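Succinate dehydrogenase (Membrane anchor subunit) (Mycolicibacterium smegmatis, PDB 7D6V) is the membrane anchor subunit of succinate dehydrogenase, holds an iron-sulfur cluster and binds ubiquinone-1, probably passing electrons from succinate oxidation to quinone in the membrane. Local coordinates at residues V125-S128 and P129-C132. Residues are numbered along the deposited sequence; the frame is centred on the assembly and turned at random.
Sequences VWQS and PTAC. With PEV ((1S)-2-{[(2-aminoethoxy)(hydroxy)phosphoryl]oxy}-1-[(palmitoyloxy)methyl]ethyl stearate), chain I.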
loop_
_atom_site.group_PDB
_atom_site.type_symbol
_atom_site.label_atom_id
_atom_site.label_comp_id
_atom_site.label_asym_id
_atom_site.label_seq_id
_atom_site.Cartn_x
_atom_site.Cartn_y
_atom_site.Cartn_z
ATOM N N VAL C 125 -12.968 31.363 6.599
ATOM C CA VAL C 125 -14.174 32.142 6.848
ATOM C C VAL C 125 -15.373 31.241 7.083
ATOM O O VAL C 125 -16.115 31.412 8.051
ATOM C CB VAL C 125 -14.420 33.102 5.666
ATOM C CG1 VAL C 125 -15.624 33.987 5.934
ATOM C CG2 VAL C 125 -13.181 33.927 5.387
ATOM N N TRP C 126 -15.582 30.268 6.200
ATOM C CA TRP C 126 -16.745 29.402 6.297
ATOM C C TRP C 126 -16.539 28.253 7.271
ATOM O O TRP C 126 -17.508 27.564 7.602
ATOM C CB TRP C 126 -17.109 28.864 4.909
ATOM C CG TRP C 126 -18.486 28.266 4.811
ATOM C CD1 TRP C 126 -18.811 27.061 4.269
ATOM C CD2 TRP C 126 -19.719 28.850 5.256
ATOM N NE1 TRP C 126 -20.164 26.851 4.353
ATOM C CE2 TRP C 126 -20.744 27.935 4.955
ATOM C CE3 TRP C 126 -20.054 30.056 5.881
ATOM C CZ2 TRP C 126 -22.080 28.185 5.257
ATOM C CZ3 TRP C 126 -21.378 30.300 6.182
ATOM C CH2 TRP C 126 -22.376 29.370 5.868
ATOM N N GLN C 127 -15.308 28.048 7.745
ATOM C CA GLN C 127 -14.993 27.028 8.744
ATOM C C GLN C 127 -15.449 25.644 8.296
ATOM O O GLN C 127 -15.945 24.853 9.099
ATOM C CB GLN C 127 -15.603 27.367 10.109
ATOM C CG GLN C 127 -15.576 28.832 10.510
ATOM C CD GLN C 127 -14.183 29.411 10.558
ATOM O OE1 GLN C 127 -13.219 28.714 10.865
ATOM N NE2 GLN C 127 -14.069 30.699 10.270
ATOM N N SER C 128 -15.287 25.342 7.003
ATOM C CA SER C 128 -15.823 24.076 6.519
ATOM C C SER C 128 -15.036 22.939 7.167
ATOM O O SER C 128 -15.603 22.237 8.001
ATOM C CB SER C 128 -15.822 24.024 4.995
ATOM O OG SER C 128 -16.906 24.768 4.474
ATOM N N PRO C 129 -13.770 22.699 6.865
ATOM C CA PRO C 129 -12.878 22.360 7.977
ATOM C C PRO C 129 -12.115 23.598 8.415
ATOM O O PRO C 129 -11.459 24.235 7.587
ATOM C CB PRO C 129 -11.974 21.269 7.396
ATOM C CG PRO C 129 -11.942 21.534 5.968
ATOM C CD PRO C 129 -13.234 22.200 5.586
ATOM N N THR C 130 -12.185 23.968 9.693
ATOM C CA THR C 130 -11.249 24.969 10.192
ATOM C C THR C 130 -9.835 24.414 10.157
ATOM O O THR C 130 -8.908 25.061 9.660
ATOM C CB THR C 130 -11.632 25.401 11.607
ATOM O OG1 THR C 130 -13.012 25.776 11.638
ATOM C CG2 THR C 130 -10.793 26.581 12.047
ATOM N N ALA C 131 -9.667 23.196 10.659
ATOM C CA ALA C 131 -8.471 22.393 10.499
ATOM C C ALA C 131 -8.915 20.992 10.101
ATOM O O ALA C 131 -10.110 20.706 10.006
ATOM C CB ALA C 131 -7.623 22.388 11.776
ATOM N N CYS C 132 -7.947 20.107 9.876
ATOM C CA CYS C 132 -8.233 18.878 9.145
ATOM C C CYS C 132 -9.116 17.919 9.936
ATOM O O CYS C 132 -10.101 17.393 9.402
ATOM C CB CYS C 132 -6.928 18.219 8.714
ATOM S SG CYS C 132 -6.260 19.105 7.308
HETATM C C48 PEV I . -7.111 38.312 -3.537
HETATM C C47 PEV I . -8.516 38.904 -3.569
HETATM C C46 PEV I . -9.564 37.813 -3.389
HETATM C C45 PEV I . -9.701 37.440 -1.919
HETATM C C44 PEV I . -11.129 37.042 -1.570
HETATM C C43 PEV I . -11.199 36.292 -0.246
HETATM C C42 PEV I . -12.442 36.687 0.535
HETATM C C41 PEV I . -13.510 35.610 0.442
HETATM C C40 PEV I . -14.492 35.695 1.599
HETATM C C39 PEV I . -15.919 35.534 1.106
HETATM C C38 PEV I . -16.222 34.064 0.858
HETATM C C37 PEV I . -16.736 33.392 2.123
HETATM C C36 PEV I . -18.015 32.621 1.853
HETATM C C35 PEV I . -17.728 31.142 1.639
HETATM C C34 PEV I . -18.932 30.303 2.033
HETATM C C33 PEV I . -20.203 30.840 1.395
HETATM C C32 PEV I . -21.419 30.465 2.225
HETATM C C31 PEV I . -22.040 29.173 1.723
HETATM O O31 PEV I . -21.437 28.159 1.800
HETATM O O2 PEV I . -23.323 29.187 1.179
HETATM C C2 PEV I . -24.250 28.515 1.973
HETATM C C1 PEV I . -24.456 27.122 1.395
HETATM O O3P PEV I . -23.566 26.250 2.028
HETATM P P PEV I . -24.175 24.995 2.904
HETATM O O1P PEV I . -24.582 25.471 4.275
HETATM O O2P PEV I . -23.128 23.919 3.028
HETATM O O4P PEV I . -25.504 24.409 2.130
HETATM C C4 PEV I . -26.768 24.783 2.596
HETATM C C5 PEV I . -27.686 24.962 1.389
HETATM N N6 PEV I . -28.807 25.816 1.731
HETATM C C3 PEV I . -25.563 29.293 1.977
HETATM O O3 PEV I . -25.252 30.633 2.236
HETATM C C11 PEV I . -25.451 31.491 1.150
HETATM O O11 PEV I . -26.532 31.626 0.689
HETATM C C12 PEV I . -24.271 32.248 0.549
HETATM C C13 PEV I . -24.584 33.727 0.341
HETATM C C14 PEV I . -23.317 34.569 0.231
HETATM C C15 PEV I . -22.308 33.977 -0.748
HETATM C C16 PEV I . -21.985 34.953 -1.874
HETATM C C17 PEV I . -20.511 34.967 -2.278
HETATM C C18 PEV I . -19.656 33.953 -1.520
HETATM C C19 PEV I . -18.892 33.003 -2.442
HETATM C C20 PEV I . -19.281 33.143 -3.913
HETATM C C21 PEV I . -18.207 32.585 -4.841
HETATM C C22 PEV I . -18.315 33.146 -6.256
HETATM C C23 PEV I . -19.118 32.259 -7.203
HETATM C C24 PEV I . -19.956 33.103 -8.156
HETATM C C25 PEV I . -19.136 33.629 -9.330
HETATM C C26 PEV I . -19.151 35.153 -9.398
#
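Gln127 and Thr130 meet in the loop that leaves helix 115-124, where Gln127 is the first residue past the helix to abandon helical geometry and takes a positive phi. Polar contact: the hydroxyl OG1 of Thr130 donates to Gln127 OE1 over 3.0 Å, in the plane of the amide and on a lone pair of the oxygen, with a C=O...donor angle of 132°. The chain of Gln127, bent at chi2 (-59°), folds the amide back beside Val125 and leaves OE1 facing Thr130, and CG2 of Thr130 lies 3.4 Å from the same OE1, so hydroxyl and methyl both approach the amide oxygen. The bond ties the chain across the Ser128-Pro129 corner. Trp126 O accepts a hydrogen bond from His138 NE2.

Packing: Ser128 and Pro129 are buried against the neighbouring iron-sulfur subunit, resting on its Asn204 and Thr206, and a disulfide from Cys132 to Cys208 of that subunit fastens the end of the segment covalently. Ser128 also keeps a backbone hydrogen bond to Tyr122 in the helix, and Thr130 touches Trp31.

Lipid contact: on the other flank, Trp126 belongs to the phospholipid pocket. With CG anti to the backbone N (chi1 -164°), its indole lies along the start of one acyl chain, PEV C34 standing 3.5 Å from Trp126 CG. Val125 CG1 meets the same chain farther along, at PEV C37. The ester carbonyl oxygen PEV O31 sits 3.0 Å above the indole plane, offset toward the rim and 3.1 Å from Trp126 NE1, while phosphate oxygen O1P lies at the ring edge, in plane.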